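Local structure of sugar ABC transporter, periplasmic sugar-binding protein (Caulobacter crescentus, 4IRX) at residues N16-Q20 and N173-D177; F22-M26 and S94-N98; A119-W123 and K224-F228; V247-P251 and T288-R292. The protein binds myo-inositol in the cleft between its two lobes, probably as the periplasmic receptor that hands the ligand to an ABC transporter for uptake. All coordinates share one frame. Residue numbers count along the deposited sequence, not the author numbering.

Contact 1 of 4, residues N16-Q20 and N173-D177; sequences NDLSQ and NSKRD. With INS (1,2,3,4,5,6-hexahydroxy-cyclohexane), chain C.
Asn-16 starts the loop that leads from strand 10-15 into helix 21-37. Asp-17 follows in an extended conformation (phi/psi -165/103°) and opens a type I beta turn ending at Gln-20, where Gln-20 N bonds to Asp-17 O at 3.3 Å. The t rotamer of Asp-17 aims its carboxylate across the gap. OD1 accepts from Ser-19 N at 2.9 Å, closing an Asx turn, and from Ser-19 OG at 2.6 Å, while OD2 makes a 3.2 Å salt bridge to NZ of Lys-175. Ser-19 OG lies 2.8 Å from the same Lys-175 NZ. Water 1 accepts from Lys-175 NZ at 2.5 Å and donates weakly to Ser-19 O at 3.2 Å. Gln-20, the N-cap residue of its helix, has its CA 7.5 Å from that of Ser-174. Gln-20 NE2 sits 3.7 Å from Ser-174 CB and also bonds Asp-140. Both residues reach the bound inositol: INS O4 donates to Gln-20 OE1 at 2.6 Å and lies 2.8 Å from Ser-174 OG. The loop belongs to the N-terminal lobe and Lys-175, N-cap of helix 176-189, to the C-terminal lobe, so this is a cleft-closing bridge typical of a ligand-bound periplasmic binding protein. Its polar, partly water-mediated chemistry, with little apolar packing, is consistent with lobes that must part again to release the ligand.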
# COMPACT_ATOMS: atom_id res chain seq x y z
N ASN A 16 3.88 7.34 6.48
CA ASN A 16 3.66 6.49 7.64
C ASN A 16 4.90 5.77 8.16
O ASN A 16 5.09 5.69 9.38
CB ASN A 16 2.54 5.48 7.38
CG ASN A 16 2.77 4.66 6.13
OD1 ASN A 16 2.81 5.21 5.03
ND2 ASN A 16 2.91 3.35 6.29
N ASP A 17 5.73 5.25 7.27
CA ASP A 17 6.91 4.47 7.66
C ASP A 17 7.83 4.34 6.46
O ASP A 17 7.57 3.54 5.55
CB ASP A 17 6.48 3.07 8.13
CG ASP A 17 7.64 2.26 8.70
OD1 ASP A 17 8.80 2.72 8.59
OD2 ASP A 17 7.40 1.17 9.26
N LEU A 18 8.92 5.11 6.45
CA LEU A 18 9.88 5.10 5.35
C LEU A 18 10.89 3.96 5.44
O LEU A 18 11.84 3.91 4.67
CB LEU A 18 10.54 6.46 5.13
CG LEU A 18 9.71 7.42 4.27
CD1 LEU A 18 10.22 8.85 4.39
CD2 LEU A 18 9.80 6.97 2.81
N SER A 19 10.67 3.02 6.35
CA SER A 19 11.41 1.77 6.29
C SER A 19 10.77 0.75 5.33
O SER A 19 11.36 -0.31 5.07
CB SER A 19 11.59 1.18 7.68
OG SER A 19 10.37 0.66 8.16
N GLN A 20 9.58 1.06 4.80
CA GLN A 20 8.92 0.16 3.85
C GLN A 20 9.44 0.42 2.45
O GLN A 20 9.42 1.56 1.98
CB GLN A 20 7.40 0.36 3.83
CG GLN A 20 6.70 0.01 5.12
CD GLN A 20 5.21 -0.05 4.98
OE1 GLN A 20 4.69 -0.16 3.87
NE2 GLN A 20 4.50 0.06 6.09
N ASN A 173 2.00 -7.06 9.38
CA ASN A 173 2.33 -5.67 9.68
C ASN A 173 3.26 -5.01 8.64
O ASN A 173 4.05 -4.13 8.96
CB ASN A 173 2.90 -5.56 11.11
CG ASN A 173 1.87 -5.96 12.14
OD1 ASN A 173 0.83 -5.33 12.25
ND2 ASN A 173 2.15 -7.03 12.89
N SER A 174 3.17 -5.49 7.40
CA SER A 174 4.00 -4.98 6.31
C SER A 174 5.50 -5.12 6.60
O SER A 174 6.32 -4.22 6.32
CB SER A 174 3.65 -3.51 6.00
OG SER A 174 2.33 -3.40 5.47
N LYS A 175 5.87 -6.23 7.22
CA LYS A 175 7.26 -6.50 7.51
C LYS A 175 7.67 -7.87 7.00
O LYS A 175 7.01 -8.87 7.28
CB LYS A 175 7.53 -6.39 9.01
CG LYS A 175 7.26 -5.00 9.59
CD LYS A 175 8.34 -4.00 9.20
CE LYS A 175 7.79 -2.58 9.09
NZ LYS A 175 8.86 -1.62 8.67
N ARG A 176 8.76 -7.92 6.25
CA ARG A 176 9.23 -9.17 5.67
C ARG A 176 9.62 -10.19 6.74
O ARG A 176 9.34 -11.39 6.60
CB ARG A 176 10.39 -8.93 4.71
CG ARG A 176 10.78 -10.18 3.96
CD ARG A 176 11.85 -9.94 2.93
NE ARG A 176 11.43 -8.94 1.96
CZ ARG A 176 12.06 -8.72 0.80
NH1 ARG A 176 13.12 -9.46 0.47
NH2 ARG A 176 11.61 -7.77 -0.02
N ASP A 177 10.25 -9.70 7.83
CA ASP A 177 10.68 -10.60 8.91
C ASP A 177 9.50 -11.25 9.62
O ASP A 177 9.53 -12.46 9.92
CB ASP A 177 11.64 -9.88 9.90
CG ASP A 177 10.99 -8.71 10.62
OD1 ASP A 177 10.38 -7.88 9.95
OD2 ASP A 177 11.10 -8.61 11.87
C1 INS C . 0.83 0.16 0.26
C2 INS C . 1.80 -0.90 -0.16
C3 INS C . 2.77 -1.13 0.96
C4 INS C . 2.05 -1.60 2.18
C5 INS C . 1.11 -0.56 2.66
C6 INS C . 0.13 -0.18 1.56
O1 INS C . -0.12 0.38 -0.76
O2 INS C . 1.10 -2.06 -0.49
O3 INS C . 3.76 -2.06 0.58
O4 INS C . 2.95 -1.95 3.19
O5 INS C . 0.45 -1.01 3.79
O6 INS C . -0.78 0.79 2.00
O HOH W 1 9.55 -2.55 6.44

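Contact 2 of 4, residues F22-M26 and S94-N98; sequences FFVAM and SVDRN. With INS (1,2,3,4,5,6-hexahydroxy-cyclohexane), chain C.
Phe-22 lays one face of its ring under the cyclohexane of the bound inositol, with INS C2 3.5 Å from Phe-22 CD2, and its CB is 3.3 Å from INS O3. This is the N-terminal-lobe wall of the ligand pocket in a type I periplasmic binding fold, where the first turn of helix 21-37 faces the C-terminal end of parallel strand 91-95. Closest in register are the CA atoms of Phe-23 and Asp-96, 9.6 Å apart. After Val-95 the chain bends at Asp-96 (phi/psi 75/-52°), a classic gamma turn with a weak 2.8 Å bond from Arg-97 N to Val-95 O. The t rotamer of Asp-96 points its carboxylate at the ligand: OD1 accepts from INS O1 at 2.6 Å, OD2 from INS O6 at 2.5 Å. Arg-97 NE salt-bridges Asp-96 OD2 at 2.9 Å, and its NH2 donates to INS O6 at 2.9 Å; NH1 is held by Pro-72 O, and NH2 also pairs with Asp-140. Both phenylalanines touch the aspartate, Phe-22 CE2 3.5 Å from Asp-96 OD1 and the edge of Phe-23 (CZ) 3.4 Å from Asp-96 OD2. Deeper, selenomethionine Met-26 extends along t, t until its SE is 4.3 Å from Val-95 CG2.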
# COMPACT_ATOMS: atom_id res chain seq x y z
N PHE A 22 8.19 -0.10 -0.48
CA PHE A 22 7.21 0.54 -1.36
C PHE A 22 7.29 2.04 -1.23
O PHE A 22 7.24 2.75 -2.22
CB PHE A 22 5.83 0.05 -0.97
CG PHE A 22 4.70 0.71 -1.70
CD1 PHE A 22 4.33 0.26 -2.95
CD2 PHE A 22 3.96 1.72 -1.10
CE1 PHE A 22 3.26 0.85 -3.64
CE2 PHE A 22 2.87 2.30 -1.77
CZ PHE A 22 2.52 1.84 -3.04
N PHE A 23 7.42 2.52 0.01
CA PHE A 23 7.40 3.96 0.25
C PHE A 23 8.75 4.65 -0.02
O PHE A 23 8.77 5.81 -0.42
CB PHE A 23 6.86 4.28 1.65
CG PHE A 23 5.39 4.05 1.78
CD1 PHE A 23 4.50 4.87 1.14
CD2 PHE A 23 4.90 2.95 2.46
CE1 PHE A 23 3.13 4.63 1.23
CE2 PHE A 23 3.52 2.71 2.56
CZ PHE A 23 2.65 3.56 1.93
N VAL A 24 9.85 3.94 0.18
CA VAL A 24 11.15 4.43 -0.26
C VAL A 24 11.08 4.72 -1.76
O VAL A 24 11.50 5.78 -2.23
CB VAL A 24 12.27 3.41 0.05
CG1 VAL A 24 13.58 3.85 -0.57
CG2 VAL A 24 12.43 3.24 1.56
N ALA A 25 10.51 3.79 -2.52
CA ALA A 25 10.40 3.98 -3.96
C ALA A 25 9.47 5.15 -4.29
O ALA A 25 9.75 5.94 -5.19
CB ALA A 25 9.95 2.70 -4.65
N MSE A 26 8.35 5.25 -3.56
CA MSE A 26 7.42 6.36 -3.76
C MSE A 26 8.10 7.70 -3.51
O MSE A 26 7.92 8.64 -4.27
CB MSE A 26 6.18 6.22 -2.85
CG MSE A 26 5.12 7.33 -3.06
SE MSE A 26 3.48 7.18 -2.04
CE MSE A 26 2.55 5.83 -3.05
N SER A 94 -4.74 12.96 1.24
CA SER A 94 -4.12 11.70 1.61
C SER A 94 -3.61 10.99 0.35
O SER A 94 -4.11 11.20 -0.75
CB SER A 94 -5.08 10.81 2.41
OG SER A 94 -6.23 10.46 1.65
N VAL A 95 -2.58 10.17 0.56
CA VAL A 95 -2.02 9.37 -0.52
C VAL A 95 -1.84 7.93 -0.02
O VAL A 95 -1.51 7.69 1.14
CB VAL A 95 -0.70 9.95 -1.07
CG1 VAL A 95 0.44 9.81 -0.06
CG2 VAL A 95 -0.31 9.25 -2.40
N ASP A 96 -2.12 6.98 -0.93
CA ASP A 96 -1.99 5.54 -0.72
C ASP A 96 -3.08 4.92 0.14
O ASP A 96 -3.70 3.91 -0.23
CB ASP A 96 -0.62 5.12 -0.19
CG ASP A 96 -0.54 3.63 -0.02
OD1 ASP A 96 -0.46 2.92 -1.06
OD2 ASP A 96 -0.59 3.16 1.13
N ARG A 97 -3.29 5.50 1.31
CA ARG A 97 -4.41 5.12 2.18
C ARG A 97 -5.12 6.39 2.65
O ARG A 97 -4.52 7.49 2.68
CB ARG A 97 -4.00 4.23 3.37
CG ARG A 97 -3.19 4.91 4.49
CD ARG A 97 -1.76 5.19 4.09
NE ARG A 97 -1.03 3.94 3.88
CZ ARG A 97 -0.54 3.15 4.85
NH1 ARG A 97 -0.63 3.49 6.13
NH2 ARG A 97 0.05 2.01 4.53
N ASN A 98 -6.39 6.25 2.97
CA ASN A 98 -7.21 7.43 3.23
C ASN A 98 -7.25 7.86 4.70
O ASN A 98 -6.67 7.22 5.56
CB ASN A 98 -8.61 7.27 2.62
CG ASN A 98 -9.45 6.21 3.31
OD1 ASN A 98 -9.41 6.04 4.53
ND2 ASN A 98 -10.25 5.48 2.51
C1 INS C . 0.83 0.16 0.26
C2 INS C . 1.80 -0.90 -0.16
C3 INS C . 2.77 -1.13 0.96
C4 INS C . 2.05 -1.60 2.18
C5 INS C . 1.11 -0.56 2.66
C6 INS C . 0.13 -0.18 1.56
O1 INS C . -0.12 0.38 -0.76
O2 INS C . 1.10 -2.06 -0.49
O3 INS C . 3.76 -2.06 0.58
O4 INS C . 2.95 -1.95 3.19
O5 INS C . 0.45 -1.01 3.79
O6 INS C . -0.78 0.79 2.00

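Contact 3 of 4, residues A119-W123 and K224-F228; sequences AMADW and KVIGF
Helix-on-sheet packing in the C-terminal lobe joins helix 113-127 to strand 224-226 of the parallel sheet of that lobe, and runs on towards the ligand pocket at Phe-228. The axes of the helix and strand segments pass 10.8 Å apart at 158°, nearly antiparallel, and the closest CA pair is Met-120 to Ile-226 at 7.4 Å. Strand alternation turns Lys-224 and Ile-226 to the helix and Val-225 away from it. Met-120 and Trp-123, three residues apart on the helix, meet them. This is the layered alpha/beta build of type I periplasmic binding proteins. The selenomethionine Met-120 (chi1 m, chi2 t) places CE 3.7 Å from Ile-226 CG2 and 3.4 Å from Gly-227 O, a buried carbonyl without a polar partner. Its SE lies 3.9 Å from Phe-228 CD2 and 5.3 Å from the ring centroid, an edge-on Met-aromatic contact. Trp-123 (chi1 t, chi2 92°) lays one indole face over Ile-226 CD1 and sets the ring edge, at CH2, 3.8 Å from Lys-224 CD; Lys-224 NZ is bonded to Ala-221 O. The nearest atoms of the Phe-228 side chain and the inositol are about 4 Å apart, and the ring makes a cation-pi contact with Arg-149 of the pocket.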
# COMPACT_ATOMS: atom_id res chain seq x y z
N ALA A 119 -9.20 -8.65 -7.47
CA ALA A 119 -8.39 -9.25 -8.55
C ALA A 119 -7.60 -10.47 -8.08
O ALA A 119 -7.51 -11.48 -8.78
CB ALA A 119 -7.42 -8.22 -9.13
N MSE A 120 -7.01 -10.36 -6.89
CA MSE A 120 -6.29 -11.51 -6.31
C MSE A 120 -7.22 -12.70 -6.10
O MSE A 120 -6.89 -13.82 -6.46
CB MSE A 120 -5.72 -11.12 -4.94
CG MSE A 120 -4.76 -9.94 -4.97
SE MSE A 120 -4.15 -9.48 -3.17
CE MSE A 120 -2.55 -10.60 -3.08
N ALA A 121 -8.37 -12.47 -5.48
CA ALA A 121 -9.31 -13.55 -5.22
C ALA A 121 -9.89 -14.12 -6.52
O ALA A 121 -10.10 -15.33 -6.62
CB ALA A 121 -10.47 -13.06 -4.29
N ASP A 122 -10.15 -13.26 -7.50
CA ASP A 122 -10.70 -13.71 -8.78
C ASP A 122 -9.69 -14.61 -9.47
O ASP A 122 -10.07 -15.60 -10.10
CB ASP A 122 -11.11 -12.53 -9.69
CG ASP A 122 -12.41 -11.87 -9.26
OD1 ASP A 122 -13.15 -12.41 -8.41
OD2 ASP A 122 -12.68 -10.75 -9.77
N TRP A 123 -8.41 -14.28 -9.34
CA TRP A 123 -7.36 -15.16 -9.84
C TRP A 123 -7.43 -16.55 -9.20
O TRP A 123 -7.28 -17.58 -9.89
CB TRP A 123 -5.95 -14.54 -9.67
CG TRP A 123 -4.86 -15.46 -10.15
CD1 TRP A 123 -4.30 -15.51 -11.40
CD2 TRP A 123 -4.25 -16.50 -9.39
NE1 TRP A 123 -3.36 -16.53 -11.45
CE2 TRP A 123 -3.31 -17.15 -10.23
CE3 TRP A 123 -4.40 -16.95 -8.08
CZ2 TRP A 123 -2.52 -18.22 -9.78
CZ3 TRP A 123 -3.61 -18.02 -7.64
CH2 TRP A 123 -2.69 -18.63 -8.49
N LYS A 224 1.28 -21.66 -3.92
CA LYS A 224 1.46 -20.48 -4.74
C LYS A 224 1.36 -19.19 -3.95
O LYS A 224 0.45 -19.03 -3.14
CB LYS A 224 0.43 -20.47 -5.86
CG LYS A 224 0.56 -21.66 -6.78
CD LYS A 224 -0.35 -21.53 -7.97
CE LYS A 224 -0.21 -22.75 -8.89
NZ LYS A 224 1.15 -22.87 -9.49
N VAL A 225 2.25 -18.26 -4.26
CA VAL A 225 2.28 -16.99 -3.54
C VAL A 225 1.94 -15.85 -4.49
O VAL A 225 2.48 -15.76 -5.58
CB VAL A 225 3.69 -16.74 -2.92
CG1 VAL A 225 3.81 -15.35 -2.33
CG2 VAL A 225 4.00 -17.80 -1.85
N ILE A 226 1.01 -14.98 -4.06
CA ILE A 226 0.61 -13.80 -4.80
C ILE A 226 0.85 -12.61 -3.91
O ILE A 226 0.56 -12.67 -2.70
CB ILE A 226 -0.89 -13.82 -5.16
CG1 ILE A 226 -1.22 -15.02 -6.02
CG2 ILE A 226 -1.27 -12.57 -5.92
CD1 ILE A 226 -2.46 -14.80 -6.82
N GLY A 227 1.43 -11.56 -4.48
CA GLY A 227 1.69 -10.34 -3.73
C GLY A 227 0.90 -9.15 -4.25
O GLY A 227 -0.09 -9.26 -4.98
N PHE A 228 1.39 -7.99 -3.87
CA PHE A 228 0.76 -6.72 -4.21
C PHE A 228 1.88 -5.69 -4.16
O PHE A 228 2.61 -5.64 -3.17
CB PHE A 228 -0.33 -6.39 -3.17
CG PHE A 228 -1.40 -5.43 -3.67
CD1 PHE A 228 -1.12 -4.08 -3.84
CD2 PHE A 228 -2.70 -5.89 -3.94
CE1 PHE A 228 -2.12 -3.18 -4.31
CE2 PHE A 228 -3.71 -5.02 -4.38
CZ PHE A 228 -3.42 -3.65 -4.57

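Contact 4 of 4, residues V247-P251 and T288-R292; sequences VEQNP and TEASR. With INS (1,2,3,4,5,6-hexahydroxy-cyclohexane), chain C.
The carboxylate of Glu-248 grips Ser-291 with both oxygens: Ser-291 N donates to OE1 of Glu-248 at 2.9 Å, and Ser-291 OG to its OE2 at 2.8 Å. OE2 also accepts from Asn-250 N at 2.8 Å, so one side chain (chi1 t, chi2 p) holds both segments, 247-251 and 288-292. Water 2 donates to Glu-248 OE1 at 2.8 Å and accepts from Arg-292 N at 2.9 Å. The CA atoms of Glu-248 and Ala-290 are 5.9 Å apart, those of Asn-250 and Ser-291 6.5 Å. In a type I periplasmic binding protein this is the hinge side: strand 246-248 leads into helix 251-268 of the N-terminal lobe, and the C-terminal tail folds over the crossing. Asn-250 turns the chain in a left-handed conformation (51/58°). Gln-249 points its CB away from the tail, and its NE2 donates to INS O1 at 2.9 Å. Packing is slight: Glu-248 OE1 is 3.4 Å from Ala-290 CA, and Asn-250 OD1 is 3.9 Å from Ser-291 CB.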
# COMPACT_ATOMS: atom_id res chain seq x y z
N VAL A 247 0.35 -7.26 -7.99
CA VAL A 247 -0.64 -6.28 -8.44
C VAL A 247 0.05 -4.94 -8.61
O VAL A 247 0.70 -4.46 -7.68
CB VAL A 247 -1.82 -6.15 -7.44
CG1 VAL A 247 -2.84 -5.13 -7.96
CG2 VAL A 247 -2.51 -7.48 -7.21
N GLU A 248 -0.11 -4.34 -9.78
CA GLU A 248 0.38 -3.00 -10.06
C GLU A 248 -0.62 -1.96 -9.59
O GLU A 248 -1.82 -2.03 -9.94
CB GLU A 248 0.60 -2.83 -11.57
CG GLU A 248 0.93 -1.39 -11.98
CD GLU A 248 2.27 -0.91 -11.48
OE1 GLU A 248 3.24 -1.70 -11.55
OE2 GLU A 248 2.37 0.24 -11.01
N GLN A 249 -0.16 -1.01 -8.79
CA GLN A 249 -1.01 0.07 -8.30
C GLN A 249 -0.48 1.47 -8.58
O GLN A 249 -1.03 2.48 -8.08
CB GLN A 249 -1.28 -0.08 -6.80
CG GLN A 249 -0.06 -0.07 -5.90
CD GLN A 249 -0.43 0.25 -4.47
OE1 GLN A 249 -1.29 1.11 -4.21
NE2 GLN A 249 0.17 -0.49 -3.52
N ASN A 250 0.55 1.57 -9.42
CA ASN A 250 1.05 2.87 -9.89
C ASN A 250 1.35 3.91 -8.80
O ASN A 250 0.82 5.02 -8.82
CB ASN A 250 0.08 3.47 -10.92
CG ASN A 250 0.24 2.85 -12.30
OD1 ASN A 250 1.20 3.14 -13.02
ND2 ASN A 250 -0.69 1.98 -12.67
N PRO A 251 2.23 3.57 -7.85
CA PRO A 251 2.55 4.49 -6.76
C PRO A 251 3.21 5.77 -7.26
O PRO A 251 2.97 6.80 -6.63
CB PRO A 251 3.49 3.67 -5.87
CG PRO A 251 4.04 2.60 -6.77
CD PRO A 251 2.92 2.28 -7.72
N THR A 288 5.70 -6.57 -18.41
CA THR A 288 6.06 -5.22 -18.86
C THR A 288 4.97 -4.18 -18.64
O THR A 288 5.20 -2.99 -18.88
CB THR A 288 6.53 -5.20 -20.33
OG1 THR A 288 5.47 -5.71 -21.15
CG2 THR A 288 7.75 -6.10 -20.50
N GLU A 289 3.80 -4.61 -18.14
CA GLU A 289 2.76 -3.68 -17.70
C GLU A 289 3.05 -3.13 -16.31
O GLU A 289 2.36 -2.20 -15.84
CB GLU A 289 1.37 -4.32 -17.78
CG GLU A 289 0.94 -4.56 -19.23
CD GLU A 289 -0.45 -5.13 -19.42
OE1 GLU A 289 -1.14 -5.43 -18.43
OE2 GLU A 289 -0.83 -5.28 -20.61
N ALA A 290 4.06 -3.66 -15.64
CA ALA A 290 4.44 -3.12 -14.34
C ALA A 290 5.22 -1.85 -14.55
O ALA A 290 6.09 -1.80 -15.40
CB ALA A 290 5.27 -4.14 -13.55
N SER A 291 4.88 -0.82 -13.78
CA SER A 291 5.50 0.49 -13.95
C SER A 291 6.99 0.48 -13.68
O SER A 291 7.73 1.29 -14.24
CB SER A 291 4.79 1.55 -13.09
OG SER A 291 4.87 1.26 -11.70
N ARG A 292 7.44 -0.43 -12.82
CA ARG A 292 8.86 -0.49 -12.42
C ARG A 292 9.63 -1.62 -13.10
O ARG A 292 10.70 -2.03 -12.63
CB ARG A 292 9.00 -0.57 -10.89
CG ARG A 292 8.41 0.64 -10.15
CD ARG A 292 8.48 0.51 -8.65
NE ARG A 292 9.86 0.45 -8.15
CZ ARG A 292 10.19 0.03 -6.92
NH1 ARG A 292 9.26 -0.38 -6.07
NH2 ARG A 292 11.46 -0.01 -6.57
C1 INS C . 0.83 0.16 0.26
C2 INS C . 1.80 -0.90 -0.16
C3 INS C . 2.77 -1.13 0.96
C4 INS C . 2.05 -1.60 2.18
C5 INS C . 1.11 -0.56 2.66
C6 INS C . 0.13 -0.18 1.56
O1 INS C . -0.12 0.38 -0.76
O2 INS C . 1.10 -2.06 -0.49
O3 INS C . 3.76 -2.06 0.58
O4 INS C . 2.95 -1.95 3.19
O5 INS C . 0.45 -1.01 3.79
O6 INS C . -0.78 0.79 2.00
O HOH W 2 5.87 -1.72 -10.70

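In the fold
Contacts 1, 2 and 4 all touch the bound inositol, and contact 3 approaches it through Phe-228. Contact 2 builds the N-terminal-lobe wall, contact 3 the C-terminal lobe behind the site, while contact 1 spans the mouth and contact 4 lies at the hinge. Contacts 1 and 2 have centres 12 Å apart and meet where Asn-16 OD1 is 3.5 Å from Phe-23 CZ. Gln-249 of contact 4 touches two others, its NE2 3.3 Å from Phe-22 CZ of contact 2 and 3.6 Å from Phe-228 CE1 of contact 3. Contacts 1 and 4, with centres 19 Å apart and nearest atoms about 8 Å apart, do not touch.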